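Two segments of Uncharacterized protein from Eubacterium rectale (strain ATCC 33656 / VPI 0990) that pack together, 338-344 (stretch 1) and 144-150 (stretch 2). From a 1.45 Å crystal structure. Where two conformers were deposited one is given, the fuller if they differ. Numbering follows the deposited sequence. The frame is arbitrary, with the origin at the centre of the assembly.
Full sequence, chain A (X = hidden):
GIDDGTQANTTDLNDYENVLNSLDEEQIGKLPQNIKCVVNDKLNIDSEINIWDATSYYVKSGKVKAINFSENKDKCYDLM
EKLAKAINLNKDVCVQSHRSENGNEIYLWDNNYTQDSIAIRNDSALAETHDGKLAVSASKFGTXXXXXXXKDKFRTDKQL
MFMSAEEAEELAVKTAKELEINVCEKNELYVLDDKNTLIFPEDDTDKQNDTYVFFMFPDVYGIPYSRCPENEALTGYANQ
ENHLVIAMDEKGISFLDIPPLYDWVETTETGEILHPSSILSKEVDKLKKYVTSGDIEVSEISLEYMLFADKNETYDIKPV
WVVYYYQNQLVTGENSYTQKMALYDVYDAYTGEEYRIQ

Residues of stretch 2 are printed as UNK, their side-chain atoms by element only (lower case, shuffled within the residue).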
# COMPACT_ATOMS: atom_id res chain seq x y z
N THR A 338 8.44 -25.04 -7.96
CA THR A 338 8.35 -23.61 -8.23
C THR A 338 7.72 -22.83 -7.09
O THR A 338 7.04 -23.40 -6.22
CB THR A 338 7.53 -23.35 -9.53
OG1 THR A 338 6.23 -23.90 -9.35
CG2 THR A 338 8.17 -23.98 -10.77
N GLN A 339 7.94 -21.52 -7.11
CA GLN A 339 7.37 -20.56 -6.16
C GLN A 339 6.78 -19.40 -6.93
O GLN A 339 7.41 -18.90 -7.86
CB GLN A 339 8.43 -20.04 -5.19
CG GLN A 339 8.62 -20.92 -3.97
CD GLN A 339 9.49 -20.24 -2.93
OE1 GLN A 339 10.40 -19.46 -3.25
NE2 GLN A 339 9.23 -20.55 -1.67
N LYS A 340 5.60 -18.95 -6.51
CA LYS A 340 4.91 -17.83 -7.14
C LYS A 340 5.47 -16.53 -6.59
O LYS A 340 5.21 -16.16 -5.44
CB LYS A 340 3.41 -17.97 -6.86
CG LYS A 340 2.48 -17.04 -7.59
CD LYS A 340 1.09 -17.36 -7.10
CE LYS A 340 0.08 -16.35 -7.51
NZ LYS A 340 -1.25 -16.66 -6.91
N MSE A 341 6.26 -15.84 -7.41
CA MSE A 341 6.92 -14.61 -7.01
C MSE A 341 6.14 -13.39 -7.39
O MSE A 341 5.74 -13.26 -8.54
CB MSE A 341 8.31 -14.52 -7.68
CG MSE A 341 9.23 -15.70 -7.37
SE MSE A 341 9.63 -15.90 -5.44
CE MSE A 341 10.66 -14.56 -5.20
N ALA A 342 5.97 -12.46 -6.45
CA ALA A 342 5.26 -11.19 -6.68
C ALA A 342 6.26 -10.16 -7.21
O ALA A 342 7.20 -9.79 -6.50
CB ALA A 342 4.62 -10.73 -5.38
N LEU A 343 6.05 -9.70 -8.47
CA LEU A 343 6.98 -8.81 -9.14
C LEU A 343 6.22 -7.60 -9.69
O LEU A 343 4.99 -7.52 -9.57
CB LEU A 343 7.65 -9.59 -10.27
CG LEU A 343 8.48 -10.81 -9.81
CD1 LEU A 343 8.87 -11.67 -11.00
CD2 LEU A 343 9.75 -10.38 -9.06
N TYR A 344 6.96 -6.63 -10.25
CA TYR A 344 6.28 -5.46 -10.78
C TYR A 344 7.17 -4.77 -11.81
O TYR A 344 8.40 -4.93 -11.80
CB TYR A 344 5.87 -4.48 -9.64
CG TYR A 344 7.07 -3.81 -9.01
CD1 TYR A 344 7.88 -4.48 -8.11
CD2 TYR A 344 7.37 -2.49 -9.30
CE1 TYR A 344 9.03 -3.88 -7.58
CE2 TYR A 344 8.49 -1.86 -8.75
CZ TYR A 344 9.32 -2.56 -7.90
OH TYR A 344 10.42 -1.91 -7.41
N UNK A 144 3.81 -6.66 3.28
CA UNK A 144 4.66 -6.36 2.13
C UNK A 144 4.24 -7.10 0.88
O UNK A 144 4.00 -8.30 0.91
c UNK A 144 8.04 -3.90 4.15
c UNK A 144 6.13 -6.71 2.42
c UNK A 144 7.12 -5.33 5.84
c UNK A 144 7.50 -4.73 3.16
c UNK A 144 6.59 -6.16 4.84
o UNK A 144 8.42 -3.40 6.45
c UNK A 144 6.74 -5.84 3.49
c UNK A 144 7.86 -4.22 5.48
N UNK A 145 4.25 -6.36 -0.24
CA UNK A 145 3.97 -6.99 -1.53
C UNK A 145 5.07 -8.01 -1.87
O UNK A 145 4.78 -9.12 -2.31
c UNK A 145 4.60 -7.07 -6.18
c UNK A 145 3.91 -5.91 -2.62
c UNK A 145 2.47 -6.95 -4.41
c UNK A 145 3.72 -6.48 -4.00
c UNK A 145 3.36 -7.56 -6.56
c UNK A 145 2.29 -7.51 -5.68
c UNK A 145 4.78 -6.54 -4.91
o UNK A 145 3.16 -8.13 -7.78
N UNK A 146 6.35 -7.62 -1.66
CA UNK A 146 7.47 -8.52 -1.92
C UNK A 146 7.71 -9.45 -0.76
O UNK A 146 7.65 -9.02 0.40
o UNK A 146 8.66 -6.90 -3.29
c UNK A 146 8.75 -7.72 -2.15
N UNK A 147 8.11 -10.70 -1.02
CA UNK A 147 8.31 -11.37 -2.32
C UNK A 147 7.14 -12.23 -2.82
O UNK A 147 7.21 -12.71 -3.95
c UNK A 147 9.29 -12.71 -0.57
c UNK A 147 8.48 -11.60 0.10
c UNK A 147 9.51 -12.28 -2.02
N UNK A 148 6.09 -12.42 -2.01
CA UNK A 148 5.03 -13.35 -2.38
C UNK A 148 3.62 -12.75 -2.40
O UNK A 148 2.68 -13.42 -2.85
c UNK A 148 8.27 -16.39 -2.08
c UNK A 148 8.78 -16.54 -0.80
c UNK A 148 6.86 -15.39 0.09
c UNK A 148 6.33 -15.23 -1.19
c UNK A 148 8.08 -16.05 0.28
c UNK A 148 7.04 -15.75 -2.27
c UNK A 148 5.00 -14.54 -1.40
N UNK A 149 3.47 -11.51 -1.91
CA UNK A 149 2.16 -10.86 -1.79
C UNK A 149 1.24 -11.72 -0.90
O UNK A 149 0.07 -11.96 -1.25
o UNK A 149 0.47 -8.70 -2.05
c UNK A 149 0.43 -9.51 -3.00
c UNK A 149 1.51 -10.55 -3.14
n UNK A 149 -0.52 -9.48 -3.95
N UNK A 150 1.80 -12.12 0.25
CA UNK A 150 1.13 -13.00 1.21
C UNK A 150 -0.24 -12.46 1.63
O UNK A 150 -1.17 -13.26 1.84
c UNK A 150 2.04 -13.21 2.44
c UNK A 150 3.33 -13.95 2.16
o UNK A 150 3.26 -15.11 1.68
o UNK A 150 4.42 -13.41 2.49
O HOH W 1 8.44 -7.47 -5.88
O HOH W 2 9.21 -11.57 -5.63
O HOH W 3 2.81 -15.88 -4.17

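Position 144 carries one carbon leading to a ring of six carbons that bears an oxygen. None of these atoms comes near stretch 1. The residue is Tyr144, and it lies exposed outside the contact, where a phenol can leave its polar hydroxyl free of the strand.

Position 145 shows the same eight atoms, seven carbons and an oxygen, but here they are buried. The ring lies with one face over the methyl group of Ala342, whose CB sits 3.9 Å from the ring centroid and 22° off its normal, while the terminal oxygen is 2.6 Å from Leu343 O. This is Tyr145. Its length and flat ring suit the place: the face makes a CH-pi contact with the small alanine, and OH, at the ring edge, donates a short hydrogen bond to the strand carbonyl.

Position 146 has one carbon and one oxygen, unbranched, and they do not touch stretch 1 directly. This is Ser146. Its OG is 2.7 Å from water 1, which donates to Ala342 O at the same distance. A small polar group suits this water-bridged gap.

At position 147 three carbons close a ring onto the backbone nitrogen, and CB lies 4.1 Å from Met341 CE, an apolar contact. This is Pro147. The peptide bond before it is cis, a geometry that proline tolerates far better than other residues. Its carbonyl accepts a nearly linear hydrogen bond from the strand, with Ala342 N 2.8 Å from Pro147 O.

Position 148 has one carbon and a six-carbon ring without oxygen. Although CB points away, the ring comes back to the strand, its edge meeting the selenium of the selenomethionine at 341. This is Phe148. Met341 SE is 3.7 Å from Phe148 CE1, so an apolar aromatic suits this polarizable neighbour.

Position 149 has two carbons, the second carrying one oxygen and one nitrogen, and its CB is 3.8 Å from Ala342 CB. This is Asn149. Its ND2 is hydrogen-bonded elsewhere in the structure. Phi and psi are both positive, a conformation asparagine adopts comparatively readily.

Position 150 has two carbons, the second carrying two oxygens, out of reach of stretch 1. This is Asp150, a carboxylate at ease where it is partly exposed.

The contact centres on Ala342, whose methyl fits among Tyr145, Phe148 and Asn149. Two direct hydrogen bonds fix the loop to the strand, and three waters reinforce them: water 2 joins Pro147 O to Ala342 O, and water 3 joins Phe148 O to Lys340 O. Met341 packs against Pro147 and Phe148.

Stretch 2 (144-150) YYSPFND
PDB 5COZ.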